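Side-chain contacts in putative lipoprotein (Bacteroides thetaiotaomicron, PDB 4Q1Z), which is of unknown function but is a putative two-domain lipoprotein of the DUF4876 family from a gut Bacteroides: residues Cys116-Glu121 with Phe127-Tyr132; Lys305-Ala310 with Gly327-Gly332. All coordinates share one frame; numbering follows the deposited sequence.

Interaction 1: residues Cys116-Glu121 with Phe127-Tyr132; sequences CGSRPE and FRDQFY
S118 and D129 carry the contact through a single direct hydrogen bond: S118 OG donates to D129 OD2 at 2.7 Å. The hydroxyl comes from above the carboxylate plane, 36° out of it. D129 CG sits between its own backbone N and carbonyl carbon (chi1 48°), which points the carboxylate across to the other segment. OD2 is also hydrogen-bonded to Y114 OH and S214 OG, so three hydroxyls grip one oxygen. The second oxygen faces the glycine: D129 OD1 lies 3.5 Å from G117 CA. A water completes the join, bonded to D129 OD1 at 2.8 Å and to G117 N at 3.0 Å. Here the backbones are pressed close, with G117 CA 4.1 Å from F127 CA. A side chain at G117 would crowd F127 CA and, at these backbone angles, its own preceding carbonyl. An alanine in place of D129 would probably leave the hydroxyls of S118, Y114 and S214 without their shared acceptor and the water without one of its two partners.

The other side is looser. R119 and E121 are exposed, E121 poorly ordered, and neither meets F127-Y132. The ring of F127 turns away from C116-E121 and lays CE1 over the centre of the R128 guanidinium, 3.7 Å above its plane. Behind D129, the amide of Q130, just before strand 131-136, is held by Y115 O, T259 O and Q200.

Backbone bonds join F131 to Y114 and S118 to Y126. The arrangement is that of the base of a long beta-hairpin loop, in which a buried aspartate ties together the two ends of the connection between antiparallel neighbours 108-114 and 131-136.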
loop_
_atom_site.group_PDB
_atom_site.type_symbol
_atom_site.label_atom_id
_atom_site.label_comp_id
_atom_site.label_asym_id
_atom_site.label_seq_id
_atom_site.Cartn_x
_atom_site.Cartn_y
_atom_site.Cartn_z
ATOM N N CYS A 116 8.927 -15.702 3.867
ATOM C CA CYS A 116 10.044 -16.653 3.918
ATOM C C CYS A 116 9.680 -18.056 4.468
ATOM O O CYS A 116 10.533 -18.964 4.462
ATOM C CB CYS A 116 11.229 -16.051 4.664
ATOM S SG CYS A 116 10.969 -15.913 6.447
ATOM N N GLY A 117 8.445 -18.229 4.920
ATOM C CA GLY A 117 8.064 -19.494 5.514
ATOM C C GLY A 117 8.583 -19.615 6.936
ATOM O O GLY A 117 9.274 -18.714 7.443
ATOM N N SER A 118 8.228 -20.715 7.605
ATOM C CA SER A 118 8.632 -20.972 8.983
ATOM C C SER A 118 9.052 -22.434 9.144
ATOM O O SER A 118 8.949 -23.203 8.187
ATOM C CB SER A 118 7.496 -20.615 9.934
ATOM O OG SER A 118 6.277 -21.186 9.495
ATOM N N ARG A 119 9.565 -22.806 10.339
ATOM C CA ARG A 119 10.013 -24.169 10.614
ATOM C C ARG A 119 9.174 -24.846 11.695
ATOM O O ARG A 119 9.211 -24.394 12.846
ATOM C CB ARG A 119 11.486 -24.184 11.057
ATOM C CG ARG A 119 12.495 -23.936 9.951
ATOM C CD ARG A 119 13.819 -23.490 10.545
ATOM N NE ARG A 119 14.773 -23.051 9.526
ATOM C CZ ARG A 119 15.644 -23.853 8.916
ATOM N NH1 ARG A 119 15.688 -25.149 9.210
ATOM N NH2 ARG A 119 16.470 -23.366 7.999
ATOM N N PRO A 120 8.451 -25.959 11.399
ATOM C CA PRO A 120 7.736 -26.653 12.480
ATOM C C PRO A 120 8.728 -27.405 13.357
ATOM O O PRO A 120 9.783 -27.828 12.865
ATOM C CB PRO A 120 6.780 -27.601 11.732
ATOM C CG PRO A 120 6.902 -27.270 10.282
ATOM C CD PRO A 120 8.258 -26.662 10.116
ATOM N N GLU A 121 8.413 -27.537 14.663
ATOM C CA GLU A 121 9.243 -28.272 15.625
ATOM C C GLU A 121 9.181 -29.737 15.278
ATOM O O GLU A 121 10.175 -30.444 15.450
ATOM C CB GLU A 121 8.797 -28.036 17.075
ATOM C CG GLU A 121 9.608 -26.970 17.805
ATOM C CD GLU A 121 9.140 -26.602 19.205
ATOM O OE1 GLU A 121 8.899 -27.521 20.025
ATOM O OE2 GLU A 121 9.048 -25.384 19.491
ATOM N N PHE A 127 5.842 -23.351 4.055
ATOM C CA PHE A 127 5.897 -22.166 3.203
ATOM C C PHE A 127 4.473 -21.636 2.897
ATOM O O PHE A 127 4.324 -20.779 2.013
ATOM C CB PHE A 127 6.668 -22.479 1.878
ATOM C CG PHE A 127 6.137 -23.655 1.088
ATOM C CD1 PHE A 127 4.867 -23.614 0.509
ATOM C CD2 PHE A 127 6.870 -24.829 0.986
ATOM C CE1 PHE A 127 4.349 -24.723 -0.154
ATOM C CE2 PHE A 127 6.340 -25.946 0.335
ATOM C CZ PHE A 127 5.093 -25.881 -0.236
ATOM N N ARG A 128 3.424 -22.165 3.584
ATOM C CA ARG A 128 2.033 -21.772 3.246
ATOM C C ARG A 128 1.462 -20.648 4.124
ATOM O O ARG A 128 0.310 -20.259 3.925
ATOM C CB ARG A 128 1.088 -22.967 3.269
ATOM C CG ARG A 128 1.710 -24.236 2.746
ATOM C CD ARG A 128 0.773 -25.412 2.769
ATOM N NE ARG A 128 1.369 -26.529 2.034
ATOM C CZ ARG A 128 1.275 -26.675 0.720
ATOM N NH1 ARG A 128 0.537 -25.836 0.007
ATOM N NH2 ARG A 128 1.888 -27.683 0.112
ATOM N N ASP A 129 2.273 -20.085 5.039
ATOM C CA ASP A 129 1.825 -18.997 5.917
ATOM C C ASP A 129 1.988 -17.577 5.262
ATOM O O ASP A 129 1.629 -16.581 5.891
ATOM C CB ASP A 129 2.519 -19.075 7.299
ATOM C CG ASP A 129 4.026 -19.269 7.294
ATOM O OD1 ASP A 129 4.642 -19.191 6.195
ATOM O OD2 ASP A 129 4.608 -19.404 8.393
ATOM N N GLN A 130 2.464 -17.506 3.997
ATOM C CA GLN A 130 2.669 -16.259 3.240
ATOM C C GLN A 130 1.417 -15.353 3.222
ATOM O O GLN A 130 0.309 -15.845 3.001
ATOM C CB GLN A 130 3.073 -16.555 1.776
ATOM C CG GLN A 130 4.427 -17.226 1.610
ATOM C CD GLN A 130 4.899 -17.263 0.164
ATOM O OE1 GLN A 130 4.138 -17.520 -0.783
ATOM N NE2 GLN A 130 6.196 -17.061 -0.030
ATOM N N PHE A 131 1.594 -14.046 3.442
ATOM C CA PHE A 131 0.510 -13.068 3.399
ATOM C C PHE A 131 1.059 -11.671 3.037
ATOM O O PHE A 131 2.250 -11.385 3.210
ATOM C CB PHE A 131 -0.331 -13.039 4.702
ATOM C CG PHE A 131 0.246 -12.256 5.862
ATOM C CD1 PHE A 131 -0.037 -10.899 6.018
ATOM C CD2 PHE A 131 1.087 -12.869 6.789
ATOM C CE1 PHE A 131 0.497 -10.172 7.092
ATOM C CE2 PHE A 131 1.608 -12.147 7.869
ATOM C CZ PHE A 131 1.294 -10.806 8.021
ATOM N N TYR A 132 0.153 -10.818 2.525
ATOM C CA TYR A 132 0.336 -9.457 2.010
ATOM C C TYR A 132 -0.768 -8.605 2.559
ATOM O O TYR A 132 -1.932 -8.911 2.320
ATOM C CB TYR A 132 0.265 -9.462 0.446
ATOM C CG TYR A 132 1.087 -10.562 -0.190
ATOM C CD1 TYR A 132 0.537 -11.822 -0.430
ATOM C CD2 TYR A 132 2.436 -10.374 -0.471
ATOM C CE1 TYR A 132 1.305 -12.858 -0.946
ATOM C CE2 TYR A 132 3.217 -11.409 -0.976
ATOM C CZ TYR A 132 2.642 -12.644 -1.233
ATOM O OH TYR A 132 3.396 -13.660 -1.772
HETATM O O HOH W 1 5.733 -16.991 4.872
#

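Interaction 2: residues Lys305-Ala310 with Gly327-Gly332; sequences KYVLDA and GVLDAG
The carboxylate of D330, the one flat side-chain group in this contact, comes up beside the backbone of A310, with D330 OD2 3.8 Å from A310 O; the two oxygens merely adjoin. G332 N reaches D330 OD1 from above the carboxylate plane, 45° out of it, at 3.1 Å. OD2 is taken by E312 N and S374 OG, so both oxygens are engaged and the group is held against rotation.

The rest of the contact is apolar. L329 presses its branched end against V307, the two side chains crossing at a slant: L329 CD2 lies 3.7 Å from V307 CB, and L329 CD1 meets V307 CG2 at 3.8 Å. With CG1 anti to the backbone N (chi1 -178°) and CG2 beside that N, V307 turns both methyls to the leucine. Nearer the loop backbone, A310 CB rests on L329 CB at 3.7 Å; the alanine methyl is buried and also meets V267 and V325. A water bridges A310 N, weakly, and L329 O.

The loop 327-332 thus packs against both sides of the corner at L308, V307 before it and A310 after it, on 307-312, an outermost strand of the large mixed sheet. Two named motifs frame the contact: a classic beta bulge, where L308 and D309 together stand opposite the single residue I268 of strand 265-269, and the Asx turn that D330 forms with G332.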
loop_
_atom_site.group_PDB
_atom_site.type_symbol
_atom_site.label_atom_id
_atom_site.label_comp_id
_atom_site.label_asym_id
_atom_site.label_seq_id
_atom_site.Cartn_x
_atom_site.Cartn_y
_atom_site.Cartn_z
ATOM N N LYS A 305 3.337 3.102 -15.147
ATOM C CA LYS A 305 2.414 4.209 -14.889
ATOM C C LYS A 305 1.122 3.740 -14.163
ATOM O O LYS A 305 0.387 4.584 -13.643
ATOM C CB LYS A 305 2.076 4.956 -16.202
ATOM C CG LYS A 305 1.364 4.128 -17.283
ATOM C CD LYS A 305 0.697 5.019 -18.335
ATOM C CE LYS A 305 0.191 4.240 -19.525
ATOM N NZ LYS A 305 -0.561 5.089 -20.496
ATOM N N TYR A 306 0.842 2.414 -14.149
ATOM C CA TYR A 306 -0.352 1.860 -13.501
ATOM C C TYR A 306 -0.098 1.444 -12.049
ATOM O O TYR A 306 -1.050 1.223 -11.298
ATOM C CB TYR A 306 -0.827 0.613 -14.255
ATOM C CG TYR A 306 -1.509 0.775 -15.607
ATOM C CD1 TYR A 306 -1.796 2.035 -16.126
ATOM C CD2 TYR A 306 -1.854 -0.339 -16.369
ATOM C CE1 TYR A 306 -2.376 2.178 -17.386
ATOM C CE2 TYR A 306 -2.473 -0.205 -17.613
ATOM C CZ TYR A 306 -2.740 1.050 -18.110
ATOM O OH TYR A 306 -3.347 1.144 -19.335
ATOM N N VAL A 307 1.177 1.312 -11.665
ATOM C CA VAL A 307 1.586 0.805 -10.373
ATOM C C VAL A 307 1.252 1.796 -9.212
ATOM O O VAL A 307 1.658 2.949 -9.214
ATOM C CB VAL A 307 3.076 0.349 -10.383
ATOM C CG1 VAL A 307 3.484 -0.239 -9.040
ATOM C CG2 VAL A 307 3.313 -0.681 -11.482
ATOM N N LEU A 308 0.514 1.273 -8.211
ATOM C CA LEU A 308 0.081 1.931 -6.977
ATOM C C LEU A 308 1.156 1.765 -5.884
ATOM O O LEU A 308 1.437 2.731 -5.158
ATOM C CB LEU A 308 -1.268 1.335 -6.526
ATOM C CG LEU A 308 -2.494 1.706 -7.355
ATOM C CD1 LEU A 308 -3.695 0.939 -6.910
ATOM C CD2 LEU A 308 -2.796 3.181 -7.258
ATOM N N ASP A 309 1.768 0.540 -5.777
ATOM C CA ASP A 309 2.880 0.269 -4.860
ATOM C C ASP A 309 3.714 -0.921 -5.351
ATOM O O ASP A 309 3.167 -1.866 -5.912
ATOM C CB ASP A 309 2.418 0.050 -3.391
ATOM C CG ASP A 309 3.512 0.161 -2.298
ATOM O OD1 ASP A 309 4.513 0.871 -2.514
ATOM O OD2 ASP A 309 3.308 -0.380 -1.201
ATOM N N ALA A 310 5.029 -0.873 -5.096
ATOM C CA ALA A 310 6.007 -1.910 -5.420
ATOM C C ALA A 310 6.976 -2.120 -4.272
ATOM O O ALA A 310 7.408 -1.156 -3.653
ATOM C CB ALA A 310 6.767 -1.534 -6.674
ATOM N N GLY A 327 13.415 1.058 -10.792
ATOM C CA GLY A 327 13.903 2.042 -9.829
ATOM C C GLY A 327 12.940 3.150 -9.459
ATOM O O GLY A 327 12.935 3.596 -8.308
ATOM N N VAL A 328 12.117 3.602 -10.416
ATOM C CA VAL A 328 11.110 4.646 -10.161
ATOM C C VAL A 328 10.049 4.145 -9.176
ATOM O O VAL A 328 9.484 4.962 -8.445
ATOM C CB VAL A 328 10.434 5.226 -11.435
ATOM C CG1 VAL A 328 11.431 6.001 -12.259
ATOM C CG2 VAL A 328 9.762 4.142 -12.277
ATOM N N LEU A 329 9.780 2.813 -9.164
ATOM C CA LEU A 329 8.780 2.204 -8.276
ATOM C C LEU A 329 9.387 1.835 -6.929
ATOM O O LEU A 329 8.751 2.045 -5.903
ATOM C CB LEU A 329 8.140 0.990 -8.944
ATOM C CG LEU A 329 7.416 1.268 -10.275
ATOM C CD1 LEU A 329 6.987 -0.015 -10.947
ATOM C CD2 LEU A 329 6.251 2.236 -10.088
ATOM N N ASP A 330 10.603 1.279 -6.939
ATOM C CA ASP A 330 11.362 0.933 -5.747
ATOM C C ASP A 330 12.853 1.028 -6.076
ATOM O O ASP A 330 13.344 0.224 -6.845
ATOM C CB ASP A 330 10.979 -0.456 -5.181
ATOM C CG ASP A 330 11.507 -0.756 -3.779
ATOM O OD1 ASP A 330 12.322 0.051 -3.250
ATOM O OD2 ASP A 330 11.132 -1.807 -3.222
ATOM N N ALA A 331 13.546 2.051 -5.535
ATOM C CA ALA A 331 14.977 2.319 -5.739
ATOM C C ALA A 331 15.854 1.421 -4.867
ATOM O O ALA A 331 17.061 1.360 -5.064
ATOM C CB ALA A 331 15.274 3.778 -5.422
ATOM N N GLY A 332 15.251 0.729 -3.926
ATOM C CA GLY A 332 15.985 -0.122 -3.013
ATOM C C GLY A 332 15.605 -1.584 -3.012
ATOM O O GLY A 332 15.049 -2.114 -3.987
HETATM O O HOH W 2 5.897 2.138 -5.577
#

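Both contacts reach the same large mixed sheet, but they lie apart, with centres 26 Å from each other and nearest atoms about 10 Å apart. Along the chain they follow one another without overlap. Interaction 1 sits farther from the middle of the molecule, yet its touching residues are mostly buried, and it is polar, built on hydroxyls, a carboxylate and water at the root of a loop joining two inner strands. Interaction 2 is partly buried and mainly apolar, setting a loop against an outermost strand. Each includes an aspartate with several partners; only in 116-121 with 127-132 does the acid bond directly across the contact.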